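Local coordinates for putative laminarinase (Phanerochaete chrysosporium, PDB 2W39), which probably hydrolyses the glycosidic bonds of beta-glucans such as laminarin and lichenin, as an extracellular glycoside hydrolase of family 16, at residues A[98-104]-A[116-122]; A[111-117]-A[129-135]. Residue numbers count along the deposited sequence, not the author numbering.

Contact 1: residues A[98-104]-A[116-122]. With BGC (beta-D-glucopyranose), chain B; LGC (D-glucono-1,5-lactone), chain D.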
loop_
_atom_site.group_PDB
_atom_site.type_symbol
_atom_site.label_atom_id
_atom_site.label_comp_id
_atom_site.label_asym_id
_atom_site.label_seq_id
_atom_site.Cartn_x
_atom_site.Cartn_y
_atom_site.Cartn_z
ATOM N N THR A 98 3.963 -12.877 -2.617
ATOM C CA THR A 98 3.891 -11.635 -1.853
ATOM C C THR A 98 2.698 -10.770 -2.233
ATOM O O THR A 98 2.315 -10.691 -3.407
ATOM C CB THR A 98 5.176 -10.783 -1.971
ATOM O OG1 THR A 98 5.414 -10.391 -3.322
ATOM C CG2 THR A 98 6.402 -11.503 -1.406
ATOM N N TRP A 99 2.147 -10.113 -1.218
ATOM C CA TRP A 99 1.023 -9.202 -1.379
ATOM C C TRP A 99 1.243 -8.023 -0.429
ATOM O O TRP A 99 0.708 -7.980 0.685
ATOM C CB TRP A 99 -0.281 -9.936 -1.125
ATOM C CG TRP A 99 -1.535 -9.124 -1.310
ATOM C CD1 TRP A 99 -1.664 -7.819 -1.741
ATOM C CD2 TRP A 99 -2.859 -9.585 -1.040
ATOM N NE1 TRP A 99 -2.989 -7.445 -1.736
ATOM C CE2 TRP A 99 -3.746 -8.512 -1.316
ATOM C CE3 TRP A 99 -3.386 -10.795 -0.576
ATOM C CZ2 TRP A 99 -5.134 -8.619 -1.137
ATOM C CZ3 TRP A 99 -4.766 -10.896 -0.406
ATOM C CH2 TRP A 99 -5.619 -9.822 -0.683
ATOM N N PRO A 100 2.094 -7.079 -0.855
ATOM C CA PRO A 100 2.352 -5.889 -0.055
ATOM C C PRO A 100 1.298 -4.813 -0.314
ATOM O O PRO A 100 0.701 -4.782 -1.395
ATOM C CB PRO A 100 3.703 -5.414 -0.580
ATOM C CG PRO A 100 3.681 -5.793 -2.056
ATOM C CD PRO A 100 2.877 -7.073 -2.112
ATOM N N ALA A 101 1.101 -3.925 0.654
ATOM C CA ALA A 101 0.225 -2.785 0.455
ATOM C C ALA A 101 0.593 -1.612 1.345
ATOM O O ALA A 101 1.040 -1.792 2.485
ATOM C CB ALA A 101 -1.240 -3.187 0.685
ATOM N N ALA A 102 0.372 -0.411 0.806
ATOM C CA ALA A 102 0.360 0.833 1.593
ATOM C C ALA A 102 -0.990 1.469 1.269
ATOM O O ALA A 102 -1.335 1.670 0.096
ATOM C CB ALA A 102 1.514 1.754 1.214
ATOM N N TRP A 103 -1.774 1.756 2.303
ATOM C CA TRP A 103 -3.184 2.052 2.105
ATOM C C TRP A 103 -3.739 2.790 3.300
ATOM O O TRP A 103 -3.057 2.977 4.300
ATOM C CB TRP A 103 -3.940 0.752 1.786
ATOM C CG TRP A 103 -3.841 -0.353 2.780
ATOM C CD1 TRP A 103 -2.713 -1.059 3.142
ATOM C CD2 TRP A 103 -4.938 -1.006 3.416
ATOM N NE1 TRP A 103 -3.048 -2.074 4.011
ATOM C CE2 TRP A 103 -4.409 -2.067 4.190
ATOM C CE3 TRP A 103 -6.321 -0.800 3.407
ATOM C CZ2 TRP A 103 -5.218 -2.924 4.924
ATOM C CZ3 TRP A 103 -7.123 -1.664 4.134
ATOM C CH2 TRP A 103 -6.563 -2.699 4.892
ATOM N N GLU A 104 -4.998 3.194 3.173
ATOM C CA GLU A 104 -5.721 3.815 4.286
ATOM C C GLU A 104 -7.097 3.206 4.376
ATOM O O GLU A 104 -7.732 2.906 3.355
ATOM C CB GLU A 104 -5.880 5.334 4.115
ATOM C CG GLU A 104 -4.573 6.060 3.974
ATOM C CD GLU A 104 -4.731 7.571 3.961
ATOM O OE1 GLU A 104 -5.874 8.065 3.882
ATOM O OE2 GLU A 104 -3.686 8.274 4.029
ATOM N N VAL A 116 -8.640 3.376 0.629
ATOM C CA VAL A 116 -7.872 3.755 -0.558
ATOM C C VAL A 116 -6.549 3.017 -0.538
ATOM O O VAL A 116 -5.745 3.157 0.397
ATOM C CB VAL A 116 -7.665 5.296 -0.715
ATOM C CG1 VAL A 116 -7.129 5.929 0.574
ATOM C CG2 VAL A 116 -6.738 5.567 -1.908
ATOM N N ASP A 117 -6.332 2.226 -1.580
ATOM C CA ASP A 117 -5.086 1.479 -1.750
ATOM C C ASP A 117 -4.173 2.305 -2.617
ATOM O O ASP A 117 -4.526 2.645 -3.744
ATOM C CB ASP A 117 -5.362 0.118 -2.386
ATOM C CG ASP A 117 -6.421 -0.658 -1.626
ATOM O OD1 ASP A 117 -6.303 -0.764 -0.378
ATOM O OD2 ASP A 117 -7.383 -1.115 -2.238
ATOM N N ILE A 118 -3.010 2.658 -2.066
ATOM C CA ILE A 118 -2.066 3.560 -2.715
ATOM C C ILE A 118 -0.979 2.772 -3.453
ATOM O O ILE A 118 -0.692 3.051 -4.620
ATOM C CB ILE A 118 -1.454 4.527 -1.668
ATOM C CG1 ILE A 118 -2.573 5.323 -0.979
ATOM C CG2 ILE A 118 -0.432 5.431 -2.335
ATOM C CD1 ILE A 118 -2.124 6.089 0.278
ATOM N N ILE A 119 -0.386 1.800 -2.758
ATOM C CA ILE A 119 0.537 0.839 -3.341
ATOM C C ILE A 119 -0.049 -0.530 -3.095
ATOM O O ILE A 119 -0.353 -0.880 -1.964
ATOM C CB ILE A 119 1.932 0.904 -2.697
ATOM C CG1 ILE A 119 2.461 2.353 -2.672
ATOM C CG2 ILE A 119 2.878 -0.050 -3.439
ATOM C CD1 ILE A 119 3.794 2.526 -1.939
ATOM N N GLU A 120 -0.214 -1.326 -4.147
ATOM C CA GLU A 120 -0.734 -2.683 -3.959
ATOM C C GLU A 120 -0.530 -3.529 -5.193
ATOM O O GLU A 120 -0.741 -3.070 -6.319
ATOM C CB GLU A 120 -2.248 -2.655 -3.677
ATOM C CG GLU A 120 -2.741 -3.992 -3.120
ATOM C CD GLU A 120 -4.237 -4.082 -2.907
ATOM O OE1 GLU A 120 -4.986 -3.195 -3.371
ATOM O OE2 GLU A 120 -4.660 -5.076 -2.272
ATOM N N GLY A 121 -0.157 -4.786 -4.981
ATOM C CA GLY A 121 -0.152 -5.773 -6.052
ATOM C C GLY A 121 0.159 -7.132 -5.472
ATOM O O GLY A 121 0.224 -7.297 -4.250
ATOM N N VAL A 122 0.324 -8.107 -6.366
ATOM C CA VAL A 122 0.581 -9.472 -5.955
ATOM C C VAL A 122 1.588 -10.139 -6.871
ATOM O O VAL A 122 1.629 -9.860 -8.076
ATOM C CB VAL A 122 -0.723 -10.338 -5.947
ATOM C CG1 VAL A 122 -1.725 -9.787 -4.959
ATOM C CG2 VAL A 122 -1.338 -10.451 -7.333
HETATM C C2 BGC B . -8.505 -5.262 0.276
HETATM C C3 BGC B . -8.131 -5.209 1.759
HETATM C C4 BGC B . -6.644 -5.489 1.892
HETATM C C5 BGC B . -5.919 -4.304 1.272
HETATM C C6 BGC B . -4.409 -4.423 1.438
HETATM C C1 BGC B . -7.472 -4.640 -0.687
HETATM O O1 BGC B . -7.187 -5.575 -1.744
HETATM O O2 BGC B . -9.779 -4.627 0.081
HETATM O O3 BGC B . -8.911 -6.149 2.521
HETATM O O4 BGC B . -6.266 -5.646 3.259
HETATM O O5 BGC B . -6.218 -4.194 -0.129
HETATM O O6 BGC B . -3.880 -5.285 0.424
HETATM C C1 LGC D . -7.877 -4.452 -0.357
HETATM C C2 LGC D . -8.783 -5.147 0.614
HETATM O O5 LGC D . -6.544 -3.969 0.000
HETATM O O1 LGC D . -8.250 -4.285 -1.508
HETATM O O2 LGC D . -10.069 -4.501 0.656
HETATM C C3 LGC D . -8.138 -5.220 2.004
HETATM O O3 LGC D . -8.765 -6.256 2.781
HETATM C C4 LGC D . -6.637 -5.478 1.875
HETATM O O4 LGC D . -6.059 -5.812 3.132
HETATM C C5 LGC D . -6.014 -4.205 1.313
HETATM C C6 LGC D . -4.492 -4.213 1.206
HETATM O O6 LGC D . -4.001 -5.331 0.451
#

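Contact 2: residues A[111-117]-A[129-135]. With LGC (D-glucono-1,5-lactone), chain D; BGC (beta-D-glucopyranose), chain B.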
loop_
_atom_site.group_PDB
_atom_site.type_symbol
_atom_site.label_atom_id
_atom_site.label_comp_id
_atom_site.label_asym_id
_atom_site.label_seq_id
_atom_site.Cartn_x
_atom_site.Cartn_y
_atom_site.Cartn_z
ATOM N N PRO A 111 -16.855 -1.726 4.898
ATOM C CA PRO A 111 -16.238 -0.774 3.974
ATOM C C PRO A 111 -16.818 0.636 4.070
ATOM O O PRO A 111 -16.507 1.475 3.229
ATOM C CB PRO A 111 -16.630 -1.360 2.621
ATOM C CG PRO A 111 -18.024 -1.853 2.861
ATOM C CD PRO A 111 -18.015 -2.403 4.270
ATOM N N ASN A 112 -17.667 0.890 5.074
ATOM C CA ASN A 112 -18.437 2.129 5.114
ATOM C C ASN A 112 -17.632 3.374 5.433
ATOM O O ASN A 112 -18.094 4.473 5.179
ATOM C CB ASN A 112 -19.586 1.994 6.108
ATOM C CG ASN A 112 -20.600 0.974 5.667
ATOM O OD1 ASN A 112 -20.706 0.666 4.484
ATOM N ND2 ASN A 112 -21.343 0.429 6.619
ATOM N N GLY A 113 -16.432 3.204 5.994
ATOM C CA GLY A 113 -15.521 4.332 6.182
ATOM C C GLY A 113 -14.518 4.492 5.055
ATOM O O GLY A 113 -13.628 5.351 5.122
ATOM N N GLY A 114 -14.659 3.667 4.019
ATOM C CA GLY A 114 -13.815 3.744 2.844
ATOM C C GLY A 114 -12.491 3.014 3.007
ATOM O O GLY A 114 -12.068 2.625 4.105
ATOM N N GLU A 115 -11.837 2.846 1.867
ATOM C CA GLU A 115 -10.491 2.287 1.772
ATOM C C GLU A 115 -9.870 2.883 0.526
ATOM O O GLU A 115 -10.513 2.927 -0.531
ATOM C CB GLU A 115 -10.541 0.760 1.641
ATOM C CG GLU A 115 -9.200 0.117 1.321
ATOM C CD GLU A 115 -9.262 -1.384 1.143
ATOM O OE1 GLU A 115 -10.293 -2.012 1.465
ATOM O OE2 GLU A 115 -8.251 -1.968 0.703
ATOM N N VAL A 116 -8.640 3.376 0.629
ATOM C CA VAL A 116 -7.872 3.755 -0.558
ATOM C C VAL A 116 -6.549 3.017 -0.538
ATOM O O VAL A 116 -5.745 3.157 0.397
ATOM C CB VAL A 116 -7.665 5.296 -0.715
ATOM C CG1 VAL A 116 -7.129 5.929 0.574
ATOM C CG2 VAL A 116 -6.738 5.567 -1.908
ATOM N N ASP A 117 -6.332 2.226 -1.580
ATOM C CA ASP A 117 -5.086 1.479 -1.750
ATOM C C ASP A 117 -4.173 2.305 -2.617
ATOM O O ASP A 117 -4.526 2.645 -3.744
ATOM C CB ASP A 117 -5.362 0.118 -2.386
ATOM C CG ASP A 117 -6.421 -0.658 -1.626
ATOM O OD1 ASP A 117 -6.303 -0.764 -0.378
ATOM O OD2 ASP A 117 -7.383 -1.115 -2.238
ATOM N N ALA A 129 -1.518 -0.957 -8.666
ATOM C CA ALA A 129 -2.954 -0.668 -8.695
ATOM C C ALA A 129 -3.290 0.290 -7.554
ATOM O O ALA A 129 -2.845 0.081 -6.420
ATOM C CB ALA A 129 -3.765 -1.953 -8.564
ATOM N N MET A 130 -4.117 1.291 -7.855
ATOM C CA MET A 130 -4.620 2.268 -6.893
ATOM C C MET A 130 -6.139 2.154 -6.956
ATOM O O MET A 130 -6.721 2.230 -8.040
ATOM C CB MET A 130 -4.143 3.661 -7.279
ATOM C CG MET A 130 -2.605 3.756 -7.168
ATOM S SD MET A 130 -1.790 4.710 -8.472
ATOM C CE MET A 130 -2.138 3.658 -9.901
ATOM N N THR A 131 -6.780 1.933 -5.807
ATOM C CA THR A 131 -8.161 1.445 -5.791
ATOM C C THR A 131 -8.908 2.026 -4.611
ATOM O O THR A 131 -8.362 2.121 -3.504
ATOM C CB THR A 131 -8.151 -0.094 -5.665
ATOM O OG1 THR A 131 -7.296 -0.655 -6.666
ATOM C CG2 THR A 131 -9.528 -0.683 -5.828
ATOM N N LEU A 132 -10.178 2.366 -4.839
ATOM C CA LEU A 132 -11.065 2.661 -3.710
ATOM C C LEU A 132 -12.026 1.511 -3.485
ATOM O O LEU A 132 -12.509 0.887 -4.445
ATOM C CB LEU A 132 -11.906 3.920 -3.929
ATOM C CG LEU A 132 -11.181 5.180 -4.380
ATOM C CD1 LEU A 132 -12.143 6.346 -4.395
ATOM C CD2 LEU A 132 -9.969 5.503 -3.522
ATOM N N HIS A 133 -12.325 1.251 -2.218
ATOM C CA HIS A 133 -13.386 0.315 -1.829
ATOM C C HIS A 133 -14.322 1.076 -0.911
ATOM O O HIS A 133 -13.874 1.683 0.062
ATOM C CB HIS A 133 -12.814 -0.874 -1.049
ATOM C CG HIS A 133 -11.748 -1.637 -1.765
ATOM N ND1 HIS A 133 -11.901 -2.949 -2.152
ATOM C CD2 HIS A 133 -10.488 -1.289 -2.123
ATOM C CE1 HIS A 133 -10.791 -3.370 -2.734
ATOM N NE2 HIS A 133 -9.921 -2.379 -2.735
ATOM N N THR A 134 -15.617 1.047 -1.230
ATOM C CA THR A 134 -16.613 1.816 -0.497
ATOM C C THR A 134 -17.874 0.984 -0.321
ATOM O O THR A 134 -17.997 -0.130 -0.854
ATOM C CB THR A 134 -16.991 3.121 -1.245
ATOM O OG1 THR A 134 -17.676 2.785 -2.460
ATOM C CG2 THR A 134 -15.773 3.972 -1.569
ATOM N N GLY A 135 -18.825 1.561 0.396
ATOM C CA GLY A 135 -20.215 1.100 0.344
ATOM C C GLY A 135 -20.962 1.620 -0.876
ATOM O O GLY A 135 -20.382 2.099 -1.859
HETATM C C1 LGC D . -7.877 -4.452 -0.357
HETATM C C2 LGC D . -8.783 -5.147 0.614
HETATM O O5 LGC D . -6.544 -3.969 0.000
HETATM O O1 LGC D . -8.250 -4.285 -1.508
HETATM O O2 LGC D . -10.069 -4.501 0.656
HETATM C C3 LGC D . -8.138 -5.220 2.004
HETATM O O3 LGC D . -8.765 -6.256 2.781
HETATM C C4 LGC D . -6.637 -5.478 1.875
HETATM O O4 LGC D . -6.059 -5.812 3.132
HETATM C C5 LGC D . -6.014 -4.205 1.313
HETATM C C6 LGC D . -4.492 -4.213 1.206
HETATM O O6 LGC D . -4.001 -5.331 0.451
HETATM C C2 BGC B . -8.505 -5.262 0.276
HETATM C C3 BGC B . -8.131 -5.209 1.759
HETATM C C4 BGC B . -6.644 -5.489 1.892
HETATM C C5 BGC B . -5.919 -4.304 1.272
HETATM C C6 BGC B . -4.409 -4.423 1.438
HETATM C C1 BGC B . -7.472 -4.640 -0.687
HETATM O O1 BGC B . -7.187 -5.575 -1.744
HETATM O O2 BGC B . -9.779 -4.627 0.081
HETATM O O3 BGC B . -8.911 -6.149 2.521
HETATM O O4 BGC B . -6.266 -5.646 3.259
HETATM O O5 BGC B . -6.218 -4.194 -0.129
HETATM O O6 BGC B . -3.880 -5.285 0.424
HETATM O O HOH W 1 -18.081 3.901 1.918
#

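Contact 1: residues A[98-104]-A[116-122]
Val116 opens the antiparallel pairing with two backbone hydrogen bonds, its N to Glu104 O and Glu104 N to its O, both 2.9 Å. Its CG1 lies 3.8 Å from Glu104 CB; Glu104 OE2 is hydrogen-bonded to His83. Asp117 is paired with Trp103 on the sugar-binding face, where its OD1 reaches to 3.2 Å from LGC O5. Trp103 NE1 is hydrogen-bonded to Asn250, and the indole lays one face against the C6 methylene of the sugar, an apolar surface suited to its CH groups. Ile118 and Ile119 then both face Ala102: their N atoms share Ala102 O at 2.9 and 3.0 Å, respectively, and Ala102 N returns a hydrogen bond to Ile119 O (2.9 Å). This classic beta bulge adds one residue to the strand, so Asp117 and Glu120, three apart, share one face, as in the family 16 signature Glu-Val-Asp-Ile-Ile-Glu. Glu120 accepts a hydrogen bond from Trp99 NE1 at OE2 (2.9 Å), and the same OE2 is 2.6 Å from BGC O1, consistent with the acid/base role of this glutamate in the family. Small Ala101 opposite it leaves room for the sugar's C6 arm. Gly121 O receives a CA-H...O contact from Trp99 CA (3.5 Å), and Val122 sets CG1 over the Trp99 five-membered ring, 3.9 Å from its centroid, a CH-pi contact. Strand 246-253 pairs with 98-104 along its other edge, helix 255-258 packs on Trp99, Glu120 and Val122, and Ile118 and Ile119 meet strand 185-191 of the opposing sheet of the sandwich.

Contact 2: residues A[111-117]-A[129-135]
Three backbone hydrogen bonds join these antiparallel strands: His133 N to Glu115 O (3.0 Å), Asp117 N to Thr131 O (2.8 Å) and Thr131 N to Asp117 O (3.1 Å). Before them, a type I turn closes with Gly114 N hydrogen-bonded to Pro111 O (3.0 Å); the positive phi at Gly114 favours glycine. A water accepts from Gly135 N (2.9 Å) and lies within hydrogen-bonding distance of Pro111 O (3.2 Å), bridging the turn to the far strand, while Thr134 OG1 satisfies Gly135 O (2.9 Å). The hairpin carries the start of the family 16 signature, with Glu115 and Asp117 on the face that lines the sugar-binding cleft; Glu115 is probably the nucleophile, as in the family. Its OE1 accepts from Trp110 and lies 2.6 Å from LGC O2; its OE2 stands 2.5 Å from Asp117 OD1, so close that one of these acids is probably protonated. His133 gives NE2 to Asp117 OD2 in a weak, bent hydrogen bond (2.9 Å) and has LGC O1 2.8 Å from that same NE2; its ND1 is hydrogen-bonded to Asn162. On the reverse face Val116 CG2 and Leu132 CD2 touch at 3.6 Å, branched aliphatics packed against Ile196 in the sandwich interior.

In the fold
Strand 115-120 is shared by both contacts and lies between the other two strands: 98-104 pairs along one edge, 129-135 along the other, and Val116 and Asp117 belong to each contact. Both are largely buried, but the centre of contact 1 lies about 3 Å from the centre of the chain, that of contact 2 about 12 Å, and contact 2 runs out to a turn where Asn112 is exposed. Contact 1 brings the Trp99 and Trp103 indoles, the Glu120 carboxylate and the bulge; contact 2 sets the Glu115 carboxylate beside His133, and Asp117 serves both. They meet where Trp103 CE3 comes to 3.5 Å from Glu115 OE2, and together they line the same glucose or lactone site in the cleft.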